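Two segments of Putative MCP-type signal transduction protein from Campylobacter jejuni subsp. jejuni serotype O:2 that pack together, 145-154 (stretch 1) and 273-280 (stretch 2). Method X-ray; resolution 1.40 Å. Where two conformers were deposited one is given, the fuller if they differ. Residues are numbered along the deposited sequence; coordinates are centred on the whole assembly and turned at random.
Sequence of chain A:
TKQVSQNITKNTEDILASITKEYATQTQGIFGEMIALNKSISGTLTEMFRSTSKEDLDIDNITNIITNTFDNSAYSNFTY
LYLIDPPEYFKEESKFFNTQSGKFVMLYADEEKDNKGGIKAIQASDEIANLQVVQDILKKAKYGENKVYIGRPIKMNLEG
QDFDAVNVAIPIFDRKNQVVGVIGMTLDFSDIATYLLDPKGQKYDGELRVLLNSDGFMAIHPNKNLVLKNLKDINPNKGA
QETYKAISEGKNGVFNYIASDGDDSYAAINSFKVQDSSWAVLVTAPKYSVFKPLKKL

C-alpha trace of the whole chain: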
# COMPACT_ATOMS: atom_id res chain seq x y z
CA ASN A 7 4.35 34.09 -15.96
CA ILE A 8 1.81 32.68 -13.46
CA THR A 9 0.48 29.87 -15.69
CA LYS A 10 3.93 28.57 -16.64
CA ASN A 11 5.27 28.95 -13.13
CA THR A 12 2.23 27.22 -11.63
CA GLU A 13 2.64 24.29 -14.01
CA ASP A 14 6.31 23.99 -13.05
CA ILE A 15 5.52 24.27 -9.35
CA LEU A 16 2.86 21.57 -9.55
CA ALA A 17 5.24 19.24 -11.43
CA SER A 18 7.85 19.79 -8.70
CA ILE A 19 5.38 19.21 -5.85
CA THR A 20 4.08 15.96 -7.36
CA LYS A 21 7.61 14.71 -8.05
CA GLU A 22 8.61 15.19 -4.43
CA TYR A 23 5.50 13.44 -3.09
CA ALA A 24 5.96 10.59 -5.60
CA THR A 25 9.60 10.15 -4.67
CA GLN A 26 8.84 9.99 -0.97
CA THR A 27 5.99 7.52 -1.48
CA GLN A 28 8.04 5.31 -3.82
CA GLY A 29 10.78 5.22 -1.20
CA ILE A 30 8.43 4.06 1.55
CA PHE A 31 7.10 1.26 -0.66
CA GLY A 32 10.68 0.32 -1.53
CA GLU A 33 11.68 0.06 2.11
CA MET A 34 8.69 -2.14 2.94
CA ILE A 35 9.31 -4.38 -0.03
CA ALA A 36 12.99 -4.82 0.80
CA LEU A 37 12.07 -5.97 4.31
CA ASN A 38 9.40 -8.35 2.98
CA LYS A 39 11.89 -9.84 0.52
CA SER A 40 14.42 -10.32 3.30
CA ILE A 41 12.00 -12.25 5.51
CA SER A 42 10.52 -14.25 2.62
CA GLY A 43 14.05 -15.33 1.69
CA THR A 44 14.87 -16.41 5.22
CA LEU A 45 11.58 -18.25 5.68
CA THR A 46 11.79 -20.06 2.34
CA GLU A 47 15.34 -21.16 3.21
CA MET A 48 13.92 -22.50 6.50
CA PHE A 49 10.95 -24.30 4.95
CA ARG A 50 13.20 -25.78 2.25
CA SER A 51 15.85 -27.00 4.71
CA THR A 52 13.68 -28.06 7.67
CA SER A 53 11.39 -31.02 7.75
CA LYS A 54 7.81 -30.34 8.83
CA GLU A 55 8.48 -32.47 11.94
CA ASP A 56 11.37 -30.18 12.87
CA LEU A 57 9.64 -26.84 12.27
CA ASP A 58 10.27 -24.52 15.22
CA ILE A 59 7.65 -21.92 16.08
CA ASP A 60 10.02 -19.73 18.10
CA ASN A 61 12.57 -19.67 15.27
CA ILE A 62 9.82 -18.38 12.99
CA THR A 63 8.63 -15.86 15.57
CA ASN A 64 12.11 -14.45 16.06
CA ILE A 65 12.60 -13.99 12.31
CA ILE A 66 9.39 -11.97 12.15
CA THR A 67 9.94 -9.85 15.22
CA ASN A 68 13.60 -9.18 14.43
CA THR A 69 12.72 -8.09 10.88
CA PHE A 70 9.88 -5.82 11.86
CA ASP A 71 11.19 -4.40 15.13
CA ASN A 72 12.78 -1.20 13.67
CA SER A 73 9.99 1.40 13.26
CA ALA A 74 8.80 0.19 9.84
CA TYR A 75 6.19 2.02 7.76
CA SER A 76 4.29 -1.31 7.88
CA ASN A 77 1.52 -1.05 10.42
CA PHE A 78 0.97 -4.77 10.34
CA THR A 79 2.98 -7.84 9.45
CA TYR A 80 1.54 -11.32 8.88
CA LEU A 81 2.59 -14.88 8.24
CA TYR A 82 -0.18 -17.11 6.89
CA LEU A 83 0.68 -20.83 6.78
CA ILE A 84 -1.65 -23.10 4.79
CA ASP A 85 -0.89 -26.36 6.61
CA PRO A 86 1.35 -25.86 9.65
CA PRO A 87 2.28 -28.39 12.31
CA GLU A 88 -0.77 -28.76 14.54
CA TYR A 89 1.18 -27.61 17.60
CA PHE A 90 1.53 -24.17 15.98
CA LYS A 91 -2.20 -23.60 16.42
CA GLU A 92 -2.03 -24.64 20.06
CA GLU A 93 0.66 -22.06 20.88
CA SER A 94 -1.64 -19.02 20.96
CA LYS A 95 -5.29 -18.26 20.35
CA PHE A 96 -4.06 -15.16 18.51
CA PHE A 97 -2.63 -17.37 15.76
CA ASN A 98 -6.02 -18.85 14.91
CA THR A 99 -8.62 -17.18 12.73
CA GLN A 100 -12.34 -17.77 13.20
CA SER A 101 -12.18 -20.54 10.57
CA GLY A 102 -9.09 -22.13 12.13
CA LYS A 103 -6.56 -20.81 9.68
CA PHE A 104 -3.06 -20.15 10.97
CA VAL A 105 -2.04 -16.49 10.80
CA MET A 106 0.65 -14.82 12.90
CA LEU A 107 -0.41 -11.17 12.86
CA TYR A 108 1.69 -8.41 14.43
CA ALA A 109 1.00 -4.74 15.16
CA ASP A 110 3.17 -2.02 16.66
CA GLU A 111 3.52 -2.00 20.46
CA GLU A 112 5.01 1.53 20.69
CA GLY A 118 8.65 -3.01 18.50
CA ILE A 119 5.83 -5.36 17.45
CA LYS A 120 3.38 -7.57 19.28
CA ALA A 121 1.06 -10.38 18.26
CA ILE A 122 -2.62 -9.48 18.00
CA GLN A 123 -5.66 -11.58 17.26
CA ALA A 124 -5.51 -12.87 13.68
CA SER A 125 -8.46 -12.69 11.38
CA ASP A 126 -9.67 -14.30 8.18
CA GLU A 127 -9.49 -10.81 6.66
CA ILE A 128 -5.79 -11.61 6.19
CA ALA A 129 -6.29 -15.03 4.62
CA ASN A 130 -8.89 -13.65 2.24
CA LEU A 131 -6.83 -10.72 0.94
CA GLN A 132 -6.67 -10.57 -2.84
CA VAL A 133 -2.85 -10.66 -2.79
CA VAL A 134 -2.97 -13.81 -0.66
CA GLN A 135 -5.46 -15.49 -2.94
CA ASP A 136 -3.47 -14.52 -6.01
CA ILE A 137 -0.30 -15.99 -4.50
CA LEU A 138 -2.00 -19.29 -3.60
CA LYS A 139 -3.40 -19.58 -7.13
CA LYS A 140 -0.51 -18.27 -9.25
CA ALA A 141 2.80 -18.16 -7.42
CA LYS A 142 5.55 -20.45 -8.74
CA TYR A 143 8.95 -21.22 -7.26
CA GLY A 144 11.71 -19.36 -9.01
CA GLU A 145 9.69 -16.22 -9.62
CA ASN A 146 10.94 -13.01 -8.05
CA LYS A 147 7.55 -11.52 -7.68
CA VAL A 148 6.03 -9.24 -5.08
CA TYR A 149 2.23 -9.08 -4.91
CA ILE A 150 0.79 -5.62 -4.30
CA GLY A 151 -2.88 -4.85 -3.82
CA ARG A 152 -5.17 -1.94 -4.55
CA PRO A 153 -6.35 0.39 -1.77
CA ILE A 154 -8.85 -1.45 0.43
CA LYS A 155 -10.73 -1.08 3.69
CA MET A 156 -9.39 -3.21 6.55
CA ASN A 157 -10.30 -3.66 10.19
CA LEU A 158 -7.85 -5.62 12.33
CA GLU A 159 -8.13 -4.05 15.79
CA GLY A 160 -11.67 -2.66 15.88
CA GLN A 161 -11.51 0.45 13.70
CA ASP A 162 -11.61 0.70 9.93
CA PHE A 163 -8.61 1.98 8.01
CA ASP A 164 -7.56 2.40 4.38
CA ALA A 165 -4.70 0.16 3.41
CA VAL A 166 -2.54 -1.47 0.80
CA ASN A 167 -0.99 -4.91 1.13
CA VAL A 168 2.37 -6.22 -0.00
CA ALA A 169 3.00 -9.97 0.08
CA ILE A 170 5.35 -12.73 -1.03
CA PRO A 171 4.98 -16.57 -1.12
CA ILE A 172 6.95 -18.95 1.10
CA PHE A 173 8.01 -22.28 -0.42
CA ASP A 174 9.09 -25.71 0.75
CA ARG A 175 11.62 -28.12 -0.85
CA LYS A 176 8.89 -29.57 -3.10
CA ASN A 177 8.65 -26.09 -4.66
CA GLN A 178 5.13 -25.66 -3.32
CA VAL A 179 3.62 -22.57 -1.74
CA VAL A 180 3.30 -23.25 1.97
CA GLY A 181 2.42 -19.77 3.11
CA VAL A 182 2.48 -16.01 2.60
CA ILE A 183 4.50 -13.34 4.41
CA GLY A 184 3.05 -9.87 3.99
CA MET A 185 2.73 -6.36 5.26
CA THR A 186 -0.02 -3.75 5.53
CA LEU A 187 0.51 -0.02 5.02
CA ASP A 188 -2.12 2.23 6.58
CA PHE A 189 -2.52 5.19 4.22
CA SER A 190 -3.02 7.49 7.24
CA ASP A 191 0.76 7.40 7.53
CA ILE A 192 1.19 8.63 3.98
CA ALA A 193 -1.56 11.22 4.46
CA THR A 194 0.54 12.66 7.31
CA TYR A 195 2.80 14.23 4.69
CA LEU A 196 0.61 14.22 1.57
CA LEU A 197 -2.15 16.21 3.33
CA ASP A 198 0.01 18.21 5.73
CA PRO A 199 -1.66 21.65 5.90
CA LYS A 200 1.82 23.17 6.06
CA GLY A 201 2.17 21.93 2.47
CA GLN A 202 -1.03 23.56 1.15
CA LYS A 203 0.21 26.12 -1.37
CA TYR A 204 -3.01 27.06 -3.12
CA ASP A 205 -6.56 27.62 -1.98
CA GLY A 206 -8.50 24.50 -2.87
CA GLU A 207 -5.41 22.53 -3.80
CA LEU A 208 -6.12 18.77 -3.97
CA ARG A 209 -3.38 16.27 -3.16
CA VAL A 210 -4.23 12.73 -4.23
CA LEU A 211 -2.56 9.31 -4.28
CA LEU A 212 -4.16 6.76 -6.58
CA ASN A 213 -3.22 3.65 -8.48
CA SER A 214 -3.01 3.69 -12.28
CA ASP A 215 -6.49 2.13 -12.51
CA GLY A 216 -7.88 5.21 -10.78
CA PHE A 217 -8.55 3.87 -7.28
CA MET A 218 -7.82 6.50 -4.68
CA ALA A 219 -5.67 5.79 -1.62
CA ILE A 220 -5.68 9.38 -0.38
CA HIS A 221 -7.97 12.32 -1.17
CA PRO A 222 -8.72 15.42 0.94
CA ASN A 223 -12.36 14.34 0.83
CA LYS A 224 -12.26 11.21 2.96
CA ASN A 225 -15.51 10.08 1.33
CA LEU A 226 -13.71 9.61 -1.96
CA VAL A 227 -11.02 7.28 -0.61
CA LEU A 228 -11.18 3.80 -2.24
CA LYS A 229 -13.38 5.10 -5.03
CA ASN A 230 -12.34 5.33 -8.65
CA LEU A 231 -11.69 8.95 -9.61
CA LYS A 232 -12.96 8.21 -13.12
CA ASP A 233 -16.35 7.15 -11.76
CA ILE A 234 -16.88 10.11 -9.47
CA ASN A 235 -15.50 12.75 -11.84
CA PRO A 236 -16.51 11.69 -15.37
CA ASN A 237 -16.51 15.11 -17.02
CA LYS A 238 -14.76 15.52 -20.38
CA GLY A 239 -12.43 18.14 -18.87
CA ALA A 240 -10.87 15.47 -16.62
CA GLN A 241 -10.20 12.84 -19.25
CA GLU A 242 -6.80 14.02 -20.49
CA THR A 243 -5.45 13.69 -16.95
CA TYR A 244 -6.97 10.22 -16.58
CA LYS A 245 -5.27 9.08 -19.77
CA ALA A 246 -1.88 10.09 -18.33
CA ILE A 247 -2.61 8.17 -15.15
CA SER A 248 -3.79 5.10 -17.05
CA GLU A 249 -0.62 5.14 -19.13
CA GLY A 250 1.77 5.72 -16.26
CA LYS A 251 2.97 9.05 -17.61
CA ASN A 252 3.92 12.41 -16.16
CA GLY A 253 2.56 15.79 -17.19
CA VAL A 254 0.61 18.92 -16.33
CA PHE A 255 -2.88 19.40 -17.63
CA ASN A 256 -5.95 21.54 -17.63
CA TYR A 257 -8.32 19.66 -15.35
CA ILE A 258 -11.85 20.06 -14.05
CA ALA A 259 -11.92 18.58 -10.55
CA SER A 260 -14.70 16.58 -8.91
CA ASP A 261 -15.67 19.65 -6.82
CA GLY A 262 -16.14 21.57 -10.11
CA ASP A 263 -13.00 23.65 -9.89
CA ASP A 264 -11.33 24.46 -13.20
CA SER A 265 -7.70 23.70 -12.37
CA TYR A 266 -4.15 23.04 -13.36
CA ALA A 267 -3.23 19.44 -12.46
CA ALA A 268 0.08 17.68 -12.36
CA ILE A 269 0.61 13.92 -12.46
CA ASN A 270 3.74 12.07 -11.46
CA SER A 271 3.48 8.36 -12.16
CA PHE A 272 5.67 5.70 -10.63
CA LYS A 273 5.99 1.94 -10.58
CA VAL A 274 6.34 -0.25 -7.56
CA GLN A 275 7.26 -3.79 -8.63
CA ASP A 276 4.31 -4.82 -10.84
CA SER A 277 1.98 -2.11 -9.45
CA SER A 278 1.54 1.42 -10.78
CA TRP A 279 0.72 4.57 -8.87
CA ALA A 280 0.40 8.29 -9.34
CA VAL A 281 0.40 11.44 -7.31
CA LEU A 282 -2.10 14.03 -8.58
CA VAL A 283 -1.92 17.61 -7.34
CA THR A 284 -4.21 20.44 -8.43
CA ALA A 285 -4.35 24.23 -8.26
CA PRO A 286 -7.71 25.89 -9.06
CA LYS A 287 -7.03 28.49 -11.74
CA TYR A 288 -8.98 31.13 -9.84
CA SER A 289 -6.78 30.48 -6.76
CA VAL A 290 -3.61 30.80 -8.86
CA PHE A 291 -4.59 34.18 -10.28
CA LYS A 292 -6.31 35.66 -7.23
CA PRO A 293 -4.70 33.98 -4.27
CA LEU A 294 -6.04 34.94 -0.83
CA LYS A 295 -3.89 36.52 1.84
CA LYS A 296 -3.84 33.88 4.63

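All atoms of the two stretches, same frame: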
# COMPACT_ATOMS: atom_id res chain seq x y z
N GLU A 145 10.10 -17.56 -9.28
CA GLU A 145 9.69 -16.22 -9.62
C GLU A 145 10.32 -15.25 -8.59
O GLU A 145 10.70 -15.62 -7.49
CB GLU A 145 8.15 -16.12 -9.68
CG GLU A 145 7.48 -16.07 -8.34
CD GLU A 145 5.95 -16.09 -8.29
OE1 GLU A 145 5.32 -16.63 -9.18
OE2 GLU A 145 5.41 -15.57 -7.32
N ASN A 146 10.44 -14.00 -8.96
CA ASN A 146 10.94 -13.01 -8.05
C ASN A 146 9.85 -11.97 -7.83
O ASN A 146 10.08 -10.76 -7.85
CB ASN A 146 12.19 -12.35 -8.64
CG ASN A 146 12.89 -11.49 -7.65
OD1 ASN A 146 12.61 -11.57 -6.46
ND2 ASN A 146 13.81 -10.65 -8.13
N LYS A 147 8.65 -12.44 -7.61
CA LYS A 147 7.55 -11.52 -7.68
C LYS A 147 7.12 -11.04 -6.31
O LYS A 147 7.10 -11.79 -5.36
CB LYS A 147 6.33 -12.15 -8.40
CG LYS A 147 6.52 -12.44 -9.87
CD LYS A 147 5.22 -12.96 -10.48
CE LYS A 147 5.31 -13.21 -11.96
NZ LYS A 147 4.00 -13.64 -12.45
N VAL A 148 6.67 -9.79 -6.25
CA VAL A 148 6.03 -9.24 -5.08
C VAL A 148 4.61 -8.92 -5.47
O VAL A 148 4.38 -8.34 -6.54
CB VAL A 148 6.75 -7.97 -4.58
CG1 VAL A 148 6.08 -7.44 -3.34
CG2 VAL A 148 8.23 -8.27 -4.33
N TYR A 149 3.64 -9.28 -4.62
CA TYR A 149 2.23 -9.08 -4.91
C TYR A 149 1.73 -7.87 -4.15
O TYR A 149 1.83 -7.80 -2.94
CB TYR A 149 1.46 -10.34 -4.56
CG TYR A 149 1.83 -11.52 -5.40
CD1 TYR A 149 3.07 -12.17 -5.22
CD2 TYR A 149 1.01 -12.00 -6.41
CE1 TYR A 149 3.44 -13.23 -5.98
CE2 TYR A 149 1.39 -13.09 -7.17
CZ TYR A 149 2.61 -13.70 -6.98
OH TYR A 149 2.98 -14.78 -7.75
N ILE A 150 1.21 -6.88 -4.89
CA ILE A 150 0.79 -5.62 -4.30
C ILE A 150 -0.66 -5.34 -4.64
O ILE A 150 -1.05 -5.43 -5.81
CB ILE A 150 1.68 -4.47 -4.75
CG1 ILE A 150 3.14 -4.77 -4.32
CG2 ILE A 150 1.24 -3.13 -4.16
CD1 ILE A 150 4.11 -3.72 -4.66
N GLY A 151 -1.46 -5.06 -3.63
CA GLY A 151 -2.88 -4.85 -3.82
C GLY A 151 -3.28 -3.47 -4.25
O GLY A 151 -2.44 -2.61 -4.48
N ARG A 152 -4.59 -3.26 -4.36
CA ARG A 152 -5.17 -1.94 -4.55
C ARG A 152 -5.54 -1.40 -3.16
O ARG A 152 -5.56 -2.16 -2.17
CB ARG A 152 -6.35 -1.99 -5.50
CG ARG A 152 -7.43 -2.99 -5.11
CD ARG A 152 -8.81 -2.53 -5.56
NE ARG A 152 -9.19 -1.36 -4.76
CZ ARG A 152 -10.35 -0.74 -4.86
NH1 ARG A 152 -11.23 -1.14 -5.78
NH2 ARG A 152 -10.55 0.35 -4.11
N PRO A 153 -5.89 -0.11 -3.05
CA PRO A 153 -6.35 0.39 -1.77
C PRO A 153 -7.64 -0.27 -1.34
O PRO A 153 -8.57 -0.39 -2.14
CB PRO A 153 -6.54 1.90 -2.02
CG PRO A 153 -5.63 2.18 -3.16
CD PRO A 153 -5.76 0.99 -4.03
N ILE A 154 -7.69 -0.73 -0.10
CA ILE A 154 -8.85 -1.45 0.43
C ILE A 154 -9.14 -0.99 1.84
O ILE A 154 -8.27 -0.42 2.50
CB ILE A 154 -8.66 -2.98 0.44
CG1 ILE A 154 -7.55 -3.42 1.36
CG2 ILE A 154 -8.49 -3.56 -0.98
CD1 ILE A 154 -7.45 -4.91 1.59
N LYS A 273 6.22 3.35 -10.69
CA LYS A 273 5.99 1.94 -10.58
C LYS A 273 6.57 1.43 -9.30
O LYS A 273 7.60 1.89 -8.85
CB LYS A 273 6.57 1.17 -11.77
CG LYS A 273 5.87 1.41 -13.11
CD LYS A 273 6.65 0.78 -14.22
CE LYS A 273 6.67 1.68 -15.46
NZ LYS A 273 7.60 1.22 -16.51
N VAL A 274 5.89 0.45 -8.73
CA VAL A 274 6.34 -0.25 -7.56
C VAL A 274 6.18 -1.72 -7.87
O VAL A 274 5.06 -2.25 -7.84
CB VAL A 274 5.55 0.14 -6.30
CG1 VAL A 274 5.99 -0.68 -5.13
CG2 VAL A 274 5.70 1.64 -6.00
N GLN A 275 7.29 -2.40 -8.16
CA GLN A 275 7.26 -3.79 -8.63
C GLN A 275 6.31 -3.86 -9.81
O GLN A 275 6.48 -3.16 -10.81
CB GLN A 275 6.91 -4.74 -7.48
CG GLN A 275 7.93 -4.76 -6.38
CD GLN A 275 9.19 -5.52 -6.76
OE1 GLN A 275 9.15 -6.51 -7.53
NE2 GLN A 275 10.32 -5.09 -6.23
N ASP A 276 5.26 -4.66 -9.72
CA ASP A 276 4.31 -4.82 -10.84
C ASP A 276 3.08 -3.90 -10.68
O ASP A 276 2.13 -3.99 -11.46
CB ASP A 276 3.86 -6.28 -10.96
CG ASP A 276 5.00 -7.20 -11.28
OD1 ASP A 276 5.76 -6.86 -12.23
OD2 ASP A 276 5.17 -8.22 -10.57
N SER A 277 3.09 -3.04 -9.66
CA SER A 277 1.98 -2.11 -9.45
C SER A 277 2.35 -0.73 -9.95
O SER A 277 3.52 -0.40 -10.13
CB SER A 277 1.56 -2.05 -7.97
OG SER A 277 2.50 -1.42 -7.16
N SER A 278 1.36 0.10 -10.19
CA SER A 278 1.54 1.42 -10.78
C SER A 278 0.72 2.42 -10.03
O SER A 278 -0.48 2.19 -9.80
CB SER A 278 1.17 1.40 -12.25
OG SER A 278 1.93 0.46 -12.99
N TRP A 279 1.34 3.55 -9.68
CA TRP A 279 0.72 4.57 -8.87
C TRP A 279 0.95 5.94 -9.44
O TRP A 279 1.83 6.14 -10.28
CB TRP A 279 1.24 4.48 -7.42
CG TRP A 279 1.03 3.16 -6.80
CD1 TRP A 279 1.81 2.05 -6.95
CD2 TRP A 279 -0.03 2.79 -5.92
NE1 TRP A 279 1.28 1.00 -6.23
CE2 TRP A 279 0.15 1.42 -5.59
CE3 TRP A 279 -1.11 3.46 -5.38
CZ2 TRP A 279 -0.73 0.74 -4.74
CZ3 TRP A 279 -1.98 2.79 -4.54
CH2 TRP A 279 -1.77 1.44 -4.24
N ALA A 280 0.17 6.91 -8.96
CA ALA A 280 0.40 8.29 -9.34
C ALA A 280 0.06 9.22 -8.21
O ALA A 280 -0.87 8.95 -7.42
CB ALA A 280 -0.42 8.66 -10.58
O HOH W 1 7.20 -8.30 -8.66
O HOH W 2 3.77 -5.91 -7.55
O HOH W 3 3.48 -9.52 -9.00

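No direct hydrogen bond joins these two stretches. Apolar packing and three bridging waters hold them together, burying 387 Å² in all between stretches whose touching residues are at least 124 apart in sequence.

The apolar part centres on Ile-150, which has the largest area covered by the other stretch. Its CA-to-CB bond points toward stretch 2. With chi1 m and chi2 t, Ile-150 CD1 lies 3.6 Å from Val-274 CG1 and 4.1 Å from Gln-275 CB, and Ile-150 CG2 lies 4.4 Å from Trp-279 CZ2, while Ser-277 OG is within reach of both branches (3.8 Å from Ile-150 CD1, 3.7 Å from Ile-150 CG2). A beta-branched residue with one long arm suits such a place, because it can spread its contacts from a single strand position. Tyr-149, next to it, points away, as alternation along a strand predicts; Tyr-149 OH donates to OE2 of Glu-145 at 2.6 Å, within its own stretch.

Trp-279 has the largest covered area in stretch 2, 60 Å², just ahead of Gln-275. Its CA-to-CB bond runs sideways, but the indole reaches across, so that the far end of the ring meets stretch 1. Pro-153 CG approaches CZ3 of Trp-279 at 3.9 Å; Pro-153 CG and Ile-150 CG2 both lie at the ring edge, near its plane. The carbonyl O of Gly-151 comes within 3.8 Å of CZ2 of Trp-279. Proline brings a compact apolar ring to this contact, and glycine contributes through its backbone alone.

The indole is also fixed from its own side. Trp-279 NE1 donates to OG of Ser-277 at 2.9 Å, and Ser-277 OG donates in turn to the carbonyl O of Val-274 at 2.8 Å. Ser-277, with chi1 p, thus satisfies the indole nitrogen, ties itself to the turn and still presents its OG to Ile-150. The turn is type II', running from Val-274 to Ser-277 and closed by backbone bonds in both directions: Val-274 N to Ser-277 O at 2.9 Å and Ser-277 N to Val-274 O at 2.8 Å. Gln-275 takes the positive phi of 52° that this turn requires, a conformation more readily adopted by glycine.

Water provides the polar part, around the backbone of Val-148. Water 1 accepts from Val-148 N at 2.9 Å and donates to Gln-275 OE1 at 2.9 Å and Asp-276 OD2 at 2.8 Å. On the carbonyl side, water 2 donates to Val-148 O at 2.7 Å and accepts from Asp-276 N at 2.9 Å; water 3 donates to Val-148 O at 2.9 Å and to Asp-276 OD2 at 2.6 Å. The 6.6 Å between the CA atoms of Val-148 and Gln-275 accompanies this water-mediated pairing. Asp-276 suits its place because one carboxylate oxygen receives two waters. Val-148, buried and pointing toward stretch 2, packs its CG2 3.8 Å from OE1 of Gln-275, while the waters satisfy its backbone N and O. The rule is economical: pack the isoleucine and tryptophan directly, and let water satisfy the backbone beside the turn.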